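Local coordinates for aldehyde dehydrogenase family protein (Pseudomonas syringae pv. tomato, PDB 5IUV) that probably oxidises indole-3-acetaldehyde to the auxin indole-3-acetic acid, using bound NAD+ as hydride acceptor, at residues D363-V368 with D389-A394; D288-A293 with P320-A325; E324-W329 with P385-G390; R89-L94 with G123-L128. One frame throughout, in Å; residues are numbered along the deposited sequence.

Contact 1 of 4, residues D363-V368 with D389-A394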
# COMPACT_ATOMS: atom_id res chain seq x y z
N ASP A 363 36.90 -30.57 18.08
CA ASP A 363 36.81 -30.56 16.63
C ASP A 363 38.01 -29.87 15.96
O ASP A 363 38.11 -29.84 14.74
CB ASP A 363 35.51 -29.90 16.18
CG ASP A 363 34.28 -30.67 16.62
OD1 ASP A 363 34.44 -31.80 17.14
OD2 ASP A 363 33.16 -30.16 16.43
N GLY A 364 38.89 -29.30 16.77
CA GLY A 364 40.14 -28.75 16.27
C GLY A 364 40.24 -27.24 16.13
O GLY A 364 41.14 -26.74 15.45
N ALA A 365 39.33 -26.50 16.77
CA ALA A 365 39.42 -25.04 16.74
C ALA A 365 40.45 -24.53 17.74
O ALA A 365 40.84 -25.25 18.66
CB ALA A 365 38.06 -24.42 17.01
N ARG A 366 40.89 -23.29 17.55
CA ARG A 366 41.93 -22.70 18.38
C ARG A 366 41.36 -21.65 19.35
O ARG A 366 40.88 -20.60 18.93
CB ARG A 366 43.01 -22.07 17.49
CG ARG A 366 44.11 -21.32 18.23
CD ARG A 366 45.13 -20.73 17.25
NE ARG A 366 45.10 -19.27 17.19
CZ ARG A 366 45.28 -18.56 16.08
NH1 ARG A 366 45.51 -19.18 14.92
NH2 ARG A 366 45.23 -17.24 16.12
N LEU A 367 41.41 -21.96 20.64
CA LEU A 367 40.97 -21.00 21.66
C LEU A 367 41.91 -19.81 21.68
O LEU A 367 43.11 -19.97 21.89
CB LEU A 367 40.93 -21.66 23.05
CG LEU A 367 40.41 -20.75 24.18
CD1 LEU A 367 38.93 -20.50 24.02
CD2 LEU A 367 40.71 -21.34 25.55
N VAL A 368 41.38 -18.61 21.47
CA VAL A 368 42.22 -17.41 21.51
C VAL A 368 41.75 -16.40 22.56
O VAL A 368 42.42 -15.40 22.79
CB VAL A 368 42.29 -16.71 20.15
CG1 VAL A 368 42.92 -17.62 19.11
CG2 VAL A 368 40.90 -16.26 19.71
N ASP A 389 39.36 -19.43 17.02
CA ASP A 389 39.89 -19.09 15.71
C ASP A 389 40.09 -20.38 14.92
O ASP A 389 40.02 -21.47 15.49
CB ASP A 389 41.21 -18.32 15.85
CG ASP A 389 41.69 -17.74 14.54
OD1 ASP A 389 40.86 -17.60 13.61
OD2 ASP A 389 42.89 -17.41 14.42
N GLY A 390 40.35 -20.25 13.62
CA GLY A 390 40.62 -21.41 12.78
C GLY A 390 39.45 -22.36 12.69
O GLY A 390 39.62 -23.57 12.64
N VAL A 391 38.24 -21.80 12.68
CA VAL A 391 37.03 -22.60 12.61
C VAL A 391 36.66 -22.87 11.15
O VAL A 391 36.70 -21.97 10.31
CB VAL A 391 35.86 -21.92 13.34
CG1 VAL A 391 34.54 -22.64 13.08
CG2 VAL A 391 36.15 -21.83 14.84
N ASN A 392 36.31 -24.12 10.86
CA ASN A 392 35.74 -24.49 9.57
C ASN A 392 34.23 -24.65 9.72
O ASN A 392 33.76 -25.12 10.76
CB ASN A 392 36.40 -25.77 9.06
CG ASN A 392 35.50 -26.54 8.12
OD1 ASN A 392 34.70 -27.36 8.55
ND2 ASN A 392 35.63 -26.27 6.82
N ASN A 393 33.47 -24.28 8.69
CA ASN A 393 32.01 -24.19 8.82
C ASN A 393 31.32 -25.53 9.09
O ASN A 393 30.13 -25.57 9.41
CB ASN A 393 31.40 -23.55 7.57
CG ASN A 393 30.01 -23.01 7.82
OD1 ASN A 393 29.80 -22.18 8.71
ND2 ASN A 393 29.04 -23.45 7.03
N ALA A 394 32.05 -26.64 8.96
CA ALA A 394 31.46 -27.95 9.19
C ALA A 394 31.60 -28.38 10.65
O ALA A 394 31.03 -29.39 11.06
CB ALA A 394 32.08 -28.99 8.27
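Arg-366 and Asp-389 form an antiparallel hydrogen-bonded pair at the ends of strands 366-369 and 382-389, and their side chains leave the sheet on the same face, side by side and pointing the same way. The backbones grip each other twice: Arg-366 N gives to Asp-389 O at 2.9 Å, and Asp-389 N to Arg-366 O at 2.7 Å. Both side chains start with CG anti to the backbone N (chi1 176° in Arg-366, -170° in Asp-389). The planes of guanidinium and carboxylate stand 83° apart, with Asp-389 OD2 over one guanidinium face, 2.9 Å from Arg-366 NH2. No N-H points at this oxygen, which makes the salt bridge one of charge rather than of directed hydrogen bonds. Carbon contacts add to this: Val-368 CG1 rests 3.7 Å from Asp-389 CB, and Ala-365 CB meets Val-391 CG2 at 3.9 Å. Glycines suit the two bends: Gly-364 ends the preceding helix in a Schellman motif, and Gly-390 turns the chain next to Asp-389, both with positive phi. Gly-390 N also makes a weak bond to Asp-389 OD1. Because OD2 has its stronger partner in Lys-315 NZ, from helix 312-326, this oxygen has two cationic partners. Such surroundings probably favour the ionised form of the carboxylate, while Arg-366 itself is exposed.

Contact 2 of 4, residues D288-A293 with P320-A325; sequences DSAASA and PMVIEA
With chi1 at -63°, CG of Asp-288 stands anti to its carbonyl carbon and beside the backbone N, and although the side chain sets off away from the other helix, OD1 comes within 3.8 Å of Ala-325 CB. In Val-322, chi1 of 174° puts CG1 anti to the backbone N; its other methyl, CG2, approaches Ala-290 CB at 4.4 Å. Two alanines meet directly: Ala-291 CB and Ala-325 CB, each pointing at the opposing helix, are 3.7 Å apart. Having no atom beyond CB, they let the segment axes come within 8.2 Å at a crossing angle of -53°. Ala-291 CB also lies 4.2 Å from Val-322 O, against the backbone of the neighbouring helix. The carboxylate of Asp-288 sits at the exposed margin, where OD1 accepts from Gln-284 NE2 one turn earlier; its touch on Ala-325 is mere van der Waals contact. Val-322 also reaches Ile-387 of strand 382-389, which carries the helix onto the sheet. Helix 283-295 connects the parallel neighbours 273-276 and 307-311, a beta-alpha-beta crossover, and helix 312-326 follows directly: neighbouring helices packed in this way are characteristic of a layered alpha/beta domain, here that of an aldehyde dehydrogenase.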
# COMPACT_ATOMS: atom_id res chain seq x y z
N ASP A 288 34.39 -3.51 17.38
CA ASP A 288 33.52 -3.27 18.53
C ASP A 288 32.19 -3.99 18.38
O ASP A 288 31.71 -4.62 19.32
CB ASP A 288 33.26 -1.77 18.72
CG ASP A 288 34.52 -0.99 19.03
OD1 ASP A 288 35.52 -1.62 19.45
OD2 ASP A 288 34.51 0.25 18.85
N SER A 289 31.61 -3.89 17.19
CA SER A 289 30.31 -4.49 16.93
C SER A 289 30.38 -6.01 16.90
O SER A 289 29.45 -6.67 17.35
CB SER A 289 29.73 -3.97 15.61
OG SER A 289 29.38 -2.60 15.73
N ALA A 290 31.48 -6.57 16.40
CA ALA A 290 31.63 -8.02 16.37
C ALA A 290 31.69 -8.58 17.78
O ALA A 290 31.15 -9.66 18.05
CB ALA A 290 32.87 -8.42 15.59
N ALA A 291 32.33 -7.85 18.69
CA ALA A 291 32.40 -8.28 20.08
C ALA A 291 31.04 -8.13 20.75
O ALA A 291 30.59 -9.05 21.44
CB ALA A 291 33.46 -7.48 20.84
N SER A 292 30.40 -6.98 20.57
CA SER A 292 29.07 -6.74 21.13
C SER A 292 28.07 -7.77 20.61
O SER A 292 27.21 -8.25 21.35
CB SER A 292 28.59 -5.33 20.79
OG SER A 292 27.26 -5.12 21.23
N ALA A 293 28.22 -8.14 19.34
CA ALA A 293 27.31 -9.08 18.69
C ALA A 293 27.29 -10.44 19.37
O ALA A 293 26.32 -11.19 19.23
CB ALA A 293 27.68 -9.25 17.22
N PRO A 320 42.99 -9.44 16.47
CA PRO A 320 43.40 -8.83 17.74
C PRO A 320 42.52 -7.66 18.17
O PRO A 320 42.33 -7.45 19.37
CB PRO A 320 44.83 -8.35 17.46
CG PRO A 320 45.31 -9.24 16.38
CD PRO A 320 44.11 -9.52 15.52
N MET A 321 41.97 -6.93 17.21
CA MET A 321 41.04 -5.84 17.52
C MET A 321 39.77 -6.39 18.16
O MET A 321 39.21 -5.78 19.07
CB MET A 321 40.70 -5.04 16.26
CG MET A 321 41.92 -4.45 15.56
SD MET A 321 41.51 -3.66 13.99
CE MET A 321 40.41 -2.36 14.55
N VAL A 322 39.32 -7.55 17.68
CA VAL A 322 38.10 -8.17 18.19
C VAL A 322 38.34 -8.73 19.60
O VAL A 322 37.48 -8.62 20.48
CB VAL A 322 37.60 -9.29 17.25
CG1 VAL A 322 36.42 -10.03 17.87
CG2 VAL A 322 37.23 -8.72 15.90
N ILE A 323 39.51 -9.32 19.81
CA ILE A 323 39.89 -9.81 21.13
C ILE A 323 39.94 -8.68 22.16
O ILE A 323 39.43 -8.81 23.26
CB ILE A 323 41.24 -10.53 21.09
CG1 ILE A 323 41.13 -11.78 20.22
CG2 ILE A 323 41.69 -10.91 22.50
CD1 ILE A 323 42.45 -12.45 19.96
N GLU A 324 40.56 -7.56 21.79
CA GLU A 324 40.65 -6.42 22.70
C GLU A 324 39.27 -5.85 23.01
O GLU A 324 38.99 -5.50 24.16
CB GLU A 324 41.56 -5.33 22.13
CG GLU A 324 41.66 -4.11 23.04
CD GLU A 324 42.83 -3.21 22.70
OE1 GLU A 324 43.20 -3.14 21.51
OE2 GLU A 324 43.38 -2.59 23.63
N ALA A 325 38.41 -5.76 22.00
CA ALA A 325 37.06 -5.27 22.21
C ALA A 325 36.28 -6.21 23.11
O ALA A 325 35.52 -5.76 23.97
CB ALA A 325 36.33 -5.09 20.88

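Contact 3 of 4, residues E324-W329 with P385-G390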
# COMPACT_ATOMS: atom_id res chain seq x y z
N GLU A 324 40.56 -7.56 21.79
CA GLU A 324 40.65 -6.42 22.70
C GLU A 324 39.27 -5.85 23.01
O GLU A 324 38.99 -5.50 24.16
CB GLU A 324 41.56 -5.33 22.13
CG GLU A 324 41.66 -4.11 23.04
CD GLU A 324 42.83 -3.21 22.70
OE1 GLU A 324 43.20 -3.14 21.51
OE2 GLU A 324 43.38 -2.59 23.63
N ALA A 325 38.41 -5.76 22.00
CA ALA A 325 37.06 -5.27 22.21
C ALA A 325 36.28 -6.21 23.11
O ALA A 325 35.52 -5.76 23.97
CB ALA A 325 36.33 -5.09 20.88
N LEU A 326 36.46 -7.51 22.91
CA LEU A 326 35.70 -8.49 23.67
C LEU A 326 36.13 -8.46 25.13
O LEU A 326 35.34 -8.78 26.03
CB LEU A 326 35.86 -9.89 23.09
CG LEU A 326 34.80 -10.85 23.64
CD1 LEU A 326 33.41 -10.50 23.11
CD2 LEU A 326 35.14 -12.30 23.35
N GLY A 327 37.37 -8.06 25.37
CA GLY A 327 37.89 -7.97 26.72
C GLY A 327 37.22 -6.90 27.57
O GLY A 327 37.38 -6.89 28.79
N THR A 328 36.48 -6.00 26.94
CA THR A 328 35.77 -4.96 27.69
C THR A 328 34.41 -5.46 28.18
O THR A 328 33.74 -4.79 28.97
CB THR A 328 35.56 -3.69 26.85
OG1 THR A 328 34.55 -3.93 25.86
CG2 THR A 328 36.85 -3.28 26.16
N TRP A 329 34.01 -6.63 27.70
CA TRP A 329 32.76 -7.24 28.12
C TRP A 329 33.05 -8.24 29.24
O TRP A 329 33.56 -9.33 28.99
CB TRP A 329 32.06 -7.91 26.93
CG TRP A 329 31.58 -6.93 25.90
CD1 TRP A 329 32.32 -6.37 24.88
CD2 TRP A 329 30.26 -6.37 25.78
NE1 TRP A 329 31.54 -5.51 24.14
CE2 TRP A 329 30.27 -5.50 24.67
CE3 TRP A 329 29.07 -6.54 26.50
CZ2 TRP A 329 29.14 -4.79 24.27
CZ3 TRP A 329 27.95 -5.83 26.10
CH2 TRP A 329 27.99 -4.96 24.99
N PRO A 385 33.16 -14.52 27.98
CA PRO A 385 33.04 -14.42 26.53
C PRO A 385 34.23 -15.11 25.87
O PRO A 385 35.37 -14.89 26.28
CB PRO A 385 33.05 -12.91 26.29
CG PRO A 385 32.45 -12.34 27.54
CD PRO A 385 32.97 -13.22 28.65
N THR A 386 33.95 -15.94 24.87
CA THR A 386 34.94 -16.90 24.36
C THR A 386 35.06 -16.82 22.84
O THR A 386 34.07 -16.62 22.14
CB THR A 386 34.55 -18.33 24.78
OG1 THR A 386 34.54 -18.41 26.22
CG2 THR A 386 35.52 -19.37 24.23
N ILE A 387 36.29 -16.94 22.33
CA ILE A 387 36.52 -16.93 20.89
C ILE A 387 37.33 -18.13 20.44
O ILE A 387 38.36 -18.47 21.05
CB ILE A 387 37.27 -15.65 20.42
CG1 ILE A 387 36.53 -14.38 20.85
CG2 ILE A 387 37.44 -15.66 18.91
CD1 ILE A 387 37.25 -13.10 20.48
N PHE A 388 36.87 -18.78 19.38
CA PHE A 388 37.65 -19.80 18.70
C PHE A 388 38.06 -19.33 17.31
O PHE A 388 37.23 -18.88 16.52
CB PHE A 388 36.87 -21.11 18.59
CG PHE A 388 36.81 -21.88 19.87
CD1 PHE A 388 37.85 -22.74 20.22
CD2 PHE A 388 35.72 -21.77 20.72
CE1 PHE A 388 37.80 -23.46 21.40
CE2 PHE A 388 35.66 -22.49 21.90
CZ PHE A 388 36.70 -23.34 22.24
N ASP A 389 39.36 -19.43 17.02
CA ASP A 389 39.89 -19.09 15.71
C ASP A 389 40.09 -20.38 14.92
O ASP A 389 40.02 -21.47 15.49
CB ASP A 389 41.21 -18.32 15.85
CG ASP A 389 41.69 -17.74 14.54
OD1 ASP A 389 40.86 -17.60 13.61
OD2 ASP A 389 42.89 -17.41 14.42
N GLY A 390 40.35 -20.25 13.62
CA GLY A 390 40.62 -21.41 12.78
C GLY A 390 39.45 -22.36 12.69
O GLY A 390 39.62 -23.57 12.64
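A type I beta turn from Leu-326 to Trp-329 lies at the C-terminal part of helix 312-326, and the backbone there passes strand 382-389 near Pro-385, with Leu-326 CA 7.1 Å from Pro-385 CA. This is helix-on-sheet packing of an alpha/beta domain, made largely by one leucine. Leu-326 has CG anti to the backbone N (chi1 -165°), and its CD2 meets Ile-387 tip to tip, 3.5 Å from Ile-387 CG1 and 3.7 Å from Ile-387 CD1. The same methyl touches Pro-385 CB at 3.7 Å, the leucine lying obliquely against the proline ring. A branched apolar side chain suits this place, since CD2 reaches both residues while CG and CD1 also lie against Pro-385 CB. Thr-328 steadies the turn: its OG1 gives to Ala-325 O at 2.8 Å, in the carbonyl plane, and its backbone N gives to the same oxygen, which therefore holds two donors. The Trp-329 side chain starts toward Pro-385, but its indole leads away to Ser-292 and Ala-295 of helix 283-295. Pro-385, buried and apolar, also leans on Pro-331, and Ile-387 touches Ile-323 as well. At Trp-329 the closest approach is made by the backbone: Trp-329 O sits 3.5 Å from Pro-385 CG.

Contact 4 of 4, residues R89-L94 with G123-L128; sequences RFAGLL and GGARAL
An antiparallel helix pair joins helices 80-96 and 113-134, whose short segments run at 172° to each other with axes 8.2 Å apart, through Ala-91, Leu-94, Ala-125 and Leu-128. Small residues allow the close approach: Ala-91 CB points at the other helix and lies just 3.2 Å from Ala-125 O, a tight fit against a backbone carbonyl that also accepts from Ser-129 OG. Leu-94 CB meets Ala-125 CB at 4.2 Å, while Leu-94 CD2 lies over the backbone beside Gly-124, 3.9 Å from Ala-125 N; with glycine at 124, this methyl meets bare main chain. Leu-94 and Leu-128 cross at about a right angle, their methyls CD2 and CD1 3.8 Å apart. Beyond the pair, both leucines rest on Cys-175 of helix 170-183, and Phe-90 packs against Ala-207 and Ala-210 of helix 198-210, so the contact is buried among four helices. Gly-124 lies about 9 Å from the side chain of Phe-169, which binds indole-3-acetate in another crystal structure of this protein. Phe-90 is set by CG anti to the backbone N (chi1 -169°), and its broad ring receives a CH-pi contact: Leu-128 CD1 sits over the centre of one face, 3.8 Å from the centroid and 9° off the ring normal.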
# COMPACT_ATOMS: atom_id res chain seq x y z
N ARG A 89 -1.60 3.54 26.87
CA ARG A 89 -1.61 3.56 28.34
C ARG A 89 -0.92 2.32 28.92
O ARG A 89 -0.22 2.41 29.93
CB ARG A 89 -3.04 3.64 28.89
CG ARG A 89 -3.69 5.01 28.73
CD ARG A 89 -4.94 5.14 29.60
NE ARG A 89 -5.93 4.09 29.32
CZ ARG A 89 -6.86 4.19 28.38
NH1 ARG A 89 -6.94 5.28 27.62
NH2 ARG A 89 -7.72 3.19 28.19
N PHE A 90 -1.12 1.18 28.27
CA PHE A 90 -0.48 -0.08 28.67
C PHE A 90 1.04 0.09 28.61
O PHE A 90 1.75 -0.22 29.57
CB PHE A 90 -0.95 -1.22 27.75
CG PHE A 90 -0.57 -2.63 28.22
CD1 PHE A 90 0.08 -2.85 29.42
CD2 PHE A 90 -0.87 -3.72 27.41
CE1 PHE A 90 0.42 -4.15 29.82
CE2 PHE A 90 -0.54 -5.02 27.80
CZ PHE A 90 0.11 -5.23 29.01
N ALA A 91 1.52 0.63 27.49
CA ALA A 91 2.94 0.89 27.35
C ALA A 91 3.40 1.87 28.42
O ALA A 91 4.46 1.70 29.02
CB ALA A 91 3.25 1.43 25.96
N GLY A 92 2.59 2.89 28.67
CA GLY A 92 2.90 3.88 29.69
C GLY A 92 3.06 3.31 31.09
O GLY A 92 3.87 3.80 31.89
N LEU A 93 2.28 2.27 31.40
CA LEU A 93 2.36 1.64 32.71
C LEU A 93 3.60 0.77 32.85
O LEU A 93 4.11 0.59 33.95
CB LEU A 93 1.10 0.82 33.00
CG LEU A 93 -0.15 1.66 33.30
CD1 LEU A 93 -1.39 0.79 33.39
CD2 LEU A 93 0.05 2.45 34.59
N LEU A 94 4.10 0.24 31.74
CA LEU A 94 5.38 -0.46 31.76
C LEU A 94 6.49 0.52 32.13
O LEU A 94 7.34 0.23 32.97
CB LEU A 94 5.67 -1.12 30.40
CG LEU A 94 5.29 -2.60 30.24
CD1 LEU A 94 3.81 -2.81 30.46
CD2 LEU A 94 5.72 -3.14 28.88
N GLY A 123 12.10 -1.34 25.35
CA GLY A 123 11.85 -2.08 24.12
C GLY A 123 10.47 -2.73 24.12
O GLY A 123 9.79 -2.73 23.09
N GLY A 124 10.07 -3.27 25.26
CA GLY A 124 8.75 -3.86 25.42
C GLY A 124 7.66 -2.80 25.31
O GLY A 124 6.67 -2.99 24.60
N ALA A 125 7.85 -1.69 26.01
CA ALA A 125 6.89 -0.60 26.00
C ALA A 125 6.71 -0.08 24.58
O ALA A 125 5.59 0.17 24.13
CB ALA A 125 7.34 0.51 26.93
N ARG A 126 7.82 0.07 23.87
CA ARG A 126 7.83 0.59 22.51
C ARG A 126 7.06 -0.32 21.55
O ARG A 126 6.40 0.16 20.64
CB ARG A 126 9.28 0.77 22.06
CG ARG A 126 9.47 1.46 20.73
CD ARG A 126 10.97 1.59 20.40
NE ARG A 126 11.72 2.21 21.49
CZ ARG A 126 12.71 1.63 22.15
NH1 ARG A 126 13.10 0.40 21.83
NH2 ARG A 126 13.33 2.28 23.14
N ALA A 127 7.15 -1.63 21.75
CA ALA A 127 6.41 -2.54 20.89
C ALA A 127 4.91 -2.39 21.11
O ALA A 127 4.13 -2.47 20.17
CB ALA A 127 6.84 -4.00 21.13
N LEU A 128 4.50 -2.17 22.36
CA LEU A 128 3.09 -2.00 22.69
C LEU A 128 2.54 -0.68 22.15
O LEU A 128 1.46 -0.65 21.56
CB LEU A 128 2.86 -2.07 24.21
CG LEU A 128 3.20 -3.38 24.93
CD1 LEU A 128 2.80 -3.34 26.41
CD2 LEU A 128 2.53 -4.55 24.24

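How the contacts relate
From the N terminus, contact 4 closes first, bringing helix 113-134 back against helix 80-96. It stands apart: its nearest atoms are about 15 Å from those of contact 2 and about 31 Å from contact 1. Contact 2 then closes the loop from helix 283-295 to helix 312-326, and contact 3 starts on that same helix, sharing Glu-324 and Ala-325, to close a longer loop onto strand 382-389. Contact 1 opens inside this loop, at 363-368, and ends on the shared Asp-389 and Gly-390 before running on to Ala-394, so its loop overlaps that of contact 3. Contacts 2, 3 and 1 thus form a continuous path from two helices to the neighbouring strands 366-369 and 382-389.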